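Local coordinates for uracil-DNA glycosylase (PDB 4ZBY), which belongs to the uracil-DNA glycosylase superfamily and holds an iron/sulfur cluster and a bound uracil in a single-chain alpha/beta fold, at residues G57-L62 with A167-P172; I118-R123 with I157-T162. One frame throughout, in Å; residues are numbered along the deposited sequence.

Interaction 1: residues G57-L62 with A167-P172; sequences GAAGKL and AALYNP
The first turn of helix 58-71, which opens beside the uracil pocket of this glycosylase fold, presents Ala58, Ala59 and Leu62 to Ala168 and Leu169 of the loop that runs from strand 155-162 to helix 172-190. The join illustrates how a helix start and a loop can be packed by van der Waals contact alone, methyls against methyls and against the helix backbone, with no hydrogen bond between 57-62 and 167-172. Leu169 does most of the work by laying its forked end against the helix turn. Its CG stands anti to the carbonyl carbon (chi1 -73°), and the two methyls beyond it divide the task. CD1 lies 4.0 Å from Ala58 CB and also approaches the backbone at Ala59 N. CD2 turns to the peptide between Ala58 and Ala59, with Ala58 O 3.7 Å from it. That same Ala58 O accepts the helical bond from Leu62 N at 3.1 Å, so the methyl rests against a carbonyl already engaged in the turn. Leu62, with CG anti to the backbone N (chi1 175°), runs alongside Leu169 but points the opposite way. Its CD2 meets Leu169 CD2 at 4.1 Å and Ala168 CB at 4.0 Å. Arg175 of helix 172-190 touches both Leu62 and Ala168, so that this helix joins the packing. Ala59 ties the contact to the pocket: its side chain lies about 5 Å from the bound uracil, while Gly57, at the N-cap position, donates a hydrogen bond from its N to OE2 of Glu48, a uracil-pocket residue. Farther along the loop, Asn171 caps helix 172-190 through OD1 to Leu174 N. On the flank turned to Tyr170, Leu169 CB sits 3.5 Å above the plane of the tyrosine ring, offset toward its rim.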
# COMPACT_ATOMS: atom_id res chain seq x y z
N GLY A 57 -12.69 1.32 5.57
CA GLY A 57 -13.46 2.50 5.92
C GLY A 57 -13.82 3.28 4.66
O GLY A 57 -13.71 2.74 3.56
N ALA A 58 -14.24 4.53 4.82
CA ALA A 58 -14.63 5.36 3.67
C ALA A 58 -13.55 5.45 2.59
O ALA A 58 -13.82 5.28 1.39
CB ALA A 58 -15.01 6.76 4.13
N ALA A 59 -12.31 5.74 3.00
CA ALA A 59 -11.23 5.83 2.03
C ALA A 59 -11.04 4.48 1.36
O ALA A 59 -10.80 4.40 0.16
CB ALA A 59 -9.94 6.26 2.68
N GLY A 60 -11.13 3.42 2.14
CA GLY A 60 -11.01 2.10 1.57
C GLY A 60 -12.10 1.71 0.58
O GLY A 60 -11.82 1.02 -0.42
N LYS A 61 -13.33 2.12 0.86
CA LYS A 61 -14.45 1.85 -0.04
C LYS A 61 -14.23 2.57 -1.38
O LYS A 61 -14.55 2.04 -2.44
CB LYS A 61 -15.77 2.26 0.59
CG LYS A 61 -16.13 1.36 1.80
CD LYS A 61 -17.30 1.91 2.61
CE LYS A 61 -17.55 1.06 3.86
NZ LYS A 61 -18.79 1.50 4.57
N LEU A 62 -13.64 3.76 -1.32
CA LEU A 62 -13.31 4.49 -2.55
C LEU A 62 -12.22 3.74 -3.30
O LEU A 62 -12.29 3.59 -4.52
CB LEU A 62 -12.88 5.91 -2.24
CG LEU A 62 -12.41 6.74 -3.44
CD1 LEU A 62 -13.43 6.71 -4.55
CD2 LEU A 62 -12.20 8.16 -2.96
N ALA A 167 -7.62 11.46 0.67
CA ALA A 167 -7.51 12.85 0.23
C ALA A 167 -8.53 13.18 -0.85
O ALA A 167 -8.78 14.35 -1.14
CB ALA A 167 -6.09 13.14 -0.29
N ALA A 168 -9.11 12.14 -1.44
CA ALA A 168 -10.05 12.31 -2.54
C ALA A 168 -11.50 12.25 -2.10
O ALA A 168 -12.41 12.51 -2.88
CB ALA A 168 -9.79 11.26 -3.60
N LEU A 169 -11.72 11.90 -0.84
CA LEU A 169 -13.08 11.77 -0.33
C LEU A 169 -13.92 13.04 -0.44
O LEU A 169 -15.08 12.99 -0.81
CB LEU A 169 -13.04 11.31 1.12
CG LEU A 169 -12.66 9.85 1.36
CD1 LEU A 169 -12.47 9.63 2.86
CD2 LEU A 169 -13.73 8.93 0.80
N TYR A 170 -13.33 14.19 -0.12
CA TYR A 170 -14.10 15.43 -0.10
C TYR A 170 -13.48 16.50 -0.99
O TYR A 170 -13.60 17.68 -0.72
CB TYR A 170 -14.22 15.93 1.35
CG TYR A 170 -14.57 14.83 2.32
CD1 TYR A 170 -15.88 14.35 2.42
CD2 TYR A 170 -13.60 14.24 3.11
CE1 TYR A 170 -16.20 13.33 3.30
CE2 TYR A 170 -13.91 13.22 3.99
CZ TYR A 170 -15.21 12.76 4.08
OH TYR A 170 -15.50 11.73 4.96
N ASN A 171 -12.84 16.06 -2.06
CA ASN A 171 -12.15 16.96 -2.98
C ASN A 171 -12.34 16.45 -4.40
O ASN A 171 -11.56 15.60 -4.86
CB ASN A 171 -10.67 17.04 -2.62
CG ASN A 171 -9.92 18.07 -3.42
OD1 ASN A 171 -10.29 18.39 -4.55
ND2 ASN A 171 -8.85 18.60 -2.84
N PRO A 172 -13.37 16.93 -5.09
CA PRO A 172 -13.73 16.45 -6.43
C PRO A 172 -12.57 16.51 -7.42
O PRO A 172 -12.39 15.60 -8.23
CB PRO A 172 -14.87 17.37 -6.84
CG PRO A 172 -15.49 17.76 -5.55
CD PRO A 172 -14.35 17.92 -4.59

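Interaction 2: residues I118-R123 with I157-T162; sequences IVTLGR and IIVFPT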
# COMPACT_ATOMS: atom_id res chain seq x y z
N ILE A 118 3.69 -1.85 -8.02
CA ILE A 118 3.32 -1.42 -6.68
C ILE A 118 2.72 -0.03 -6.77
O ILE A 118 3.38 0.90 -7.24
CB ILE A 118 4.51 -1.39 -5.72
CG1 ILE A 118 5.05 -2.81 -5.49
CG2 ILE A 118 4.08 -0.79 -4.38
CD1 ILE A 118 6.41 -2.84 -4.79
N VAL A 119 1.48 0.11 -6.33
CA VAL A 119 0.85 1.43 -6.25
C VAL A 119 1.04 1.96 -4.83
O VAL A 119 0.54 1.34 -3.88
CB VAL A 119 -0.65 1.35 -6.59
CG1 VAL A 119 -1.30 2.71 -6.51
CG2 VAL A 119 -0.83 0.73 -7.97
N THR A 120 1.80 3.05 -4.69
CA THR A 120 2.06 3.59 -3.35
C THR A 120 1.09 4.73 -3.14
O THR A 120 1.18 5.81 -3.74
CB THR A 120 3.53 4.05 -3.13
OG1 THR A 120 3.92 4.95 -4.16
CG2 THR A 120 4.49 2.86 -3.18
N LEU A 121 0.13 4.46 -2.26
CA LEU A 121 -0.96 5.37 -1.97
C LEU A 121 -0.54 6.34 -0.88
O LEU A 121 -0.55 5.99 0.31
CB LEU A 121 -2.21 4.58 -1.52
CG LEU A 121 -2.76 3.52 -2.49
CD1 LEU A 121 -3.75 2.60 -1.73
CD2 LEU A 121 -3.43 4.20 -3.69
N GLY A 122 -0.15 7.54 -1.29
CA GLY A 122 0.15 8.60 -0.33
C GLY A 122 1.63 8.76 -0.04
O GLY A 122 2.46 7.95 -0.51
N ARG A 123 1.97 9.76 0.76
CA ARG A 123 3.35 10.16 0.92
C ARG A 123 4.19 9.20 1.75
O ARG A 123 5.39 9.10 1.53
CB ARG A 123 3.44 11.56 1.55
CG ARG A 123 2.83 11.68 2.96
CD ARG A 123 2.93 13.12 3.44
NE ARG A 123 2.43 13.35 4.80
CZ ARG A 123 3.20 13.37 5.90
NH1 ARG A 123 4.50 13.15 5.81
NH2 ARG A 123 2.66 13.64 7.09
N ILE A 157 10.11 -3.97 -11.05
CA ILE A 157 8.81 -3.64 -10.48
C ILE A 157 8.50 -2.22 -10.88
O ILE A 157 9.37 -1.34 -10.79
CB ILE A 157 8.80 -3.78 -8.95
CG1 ILE A 157 8.96 -5.26 -8.56
CG2 ILE A 157 7.47 -3.24 -8.37
CD1 ILE A 157 9.22 -5.49 -7.10
N ILE A 158 7.29 -1.99 -11.35
CA ILE A 158 6.87 -0.63 -11.70
C ILE A 158 6.23 0.00 -10.49
O ILE A 158 5.23 -0.51 -9.98
CB ILE A 158 5.86 -0.64 -12.84
CG1 ILE A 158 6.48 -1.24 -14.10
CG2 ILE A 158 5.37 0.74 -13.09
CD1 ILE A 158 5.44 -1.58 -15.16
N VAL A 159 6.81 1.09 -10.01
CA VAL A 159 6.26 1.77 -8.84
C VAL A 159 5.48 2.99 -9.30
O VAL A 159 5.99 3.82 -10.06
CB VAL A 159 7.36 2.19 -7.83
CG1 VAL A 159 6.75 3.04 -6.69
CG2 VAL A 159 8.06 0.97 -7.27
N PHE A 160 4.24 3.09 -8.85
CA PHE A 160 3.39 4.19 -9.28
C PHE A 160 2.77 4.90 -8.09
O PHE A 160 1.83 4.40 -7.48
CB PHE A 160 2.28 3.66 -10.21
CG PHE A 160 1.66 4.71 -11.05
CD1 PHE A 160 1.91 4.76 -12.40
CD2 PHE A 160 0.83 5.68 -10.48
CE1 PHE A 160 1.36 5.78 -13.19
CE2 PHE A 160 0.27 6.70 -11.27
CZ PHE A 160 0.52 6.73 -12.61
N PRO A 161 3.30 6.08 -7.75
CA PRO A 161 2.75 6.78 -6.59
C PRO A 161 1.47 7.53 -6.94
O PRO A 161 1.40 8.10 -8.01
CB PRO A 161 3.86 7.78 -6.22
CG PRO A 161 5.08 7.33 -6.98
CD PRO A 161 4.55 6.70 -8.23
N THR A 162 0.50 7.53 -6.04
CA THR A 162 -0.69 8.36 -6.17
C THR A 162 -1.01 9.08 -4.86
O THR A 162 -0.38 8.83 -3.83
CB THR A 162 -1.92 7.53 -6.56
OG1 THR A 162 -2.41 6.83 -5.40
CG2 THR A 162 -1.58 6.50 -7.65
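Ile118 to Leu121 and Val159 to Thr162 pair in parallel register inside the central sheet of the alpha/beta fold, and their side chains alternate between its two faces. Ile118, Thr120, Val159 and Pro161 share one face, which receives helix 123-133; Val119, Leu121, Phe160 and Thr162 share the other, which receives helix 172-190. Directly paired residues thus share a face, whereas those one step apart along a face meet at a slant. Thr120 and Pro161 lie side by side: OG1, held between the backbone N and the carbonyl carbon (chi1 53°), comes within 3.5 Å of Pro161 CB. Its polar partner is Thr126 OG1 in helix 123-133, which leaves the proline flank as a plain van der Waals neighbour. The side chains of Thr120 and Val159 cross obliquely, CG2 of the threonine touching CG1 of the valine, and Ile118 CD1 similarly touches Ile157 CG2 at 3.8 Å. On the opposite face Leu121 and Thr162 run alongside each other, with CD2 of the leucine 3.3 Å from OG1 of the threonine, while Thr162 CG2 slants across to Val119 CG1. Between the two strands, Phe160 N and Thr162 N donate to Ile118 O and Thr120 O, and Ile118 N in turn donates to Ile158 O; Pro161, which has no N-H, falls between Phe160 and Thr162. Thr120 N reaches Phe160 O from above the carbonyl plane. Next to Leu121, Gly122 has phi 98°, where a CB would press on Leu121 O, and its N donates to Thr162 O at 2.9 Å, with an N-H...O angle of 151°.

The two contacts lie in one fold at different distances from the chain centre: interaction 2 is about 8 Å from it and interaction 1 about 15 Å. Their centres are about 17 Å apart, and their nearest atoms, about 8 Å apart, do not touch. Along the chain interaction 2 is nested within the span closed by interaction 1, in the order 57-62, 118-123, 157-162, 167-172. Strand 155-162 leads by a short loop, carrying the uracil-pocket residue His164, into 167-172. Helix 172-190 adjoins both, with Leu178 touching Ala168 and Thr162. Both contacts come near the bound uracil, interaction 1 through Ala59 and interaction 2 through the side chain of Leu121, about 6 Å away.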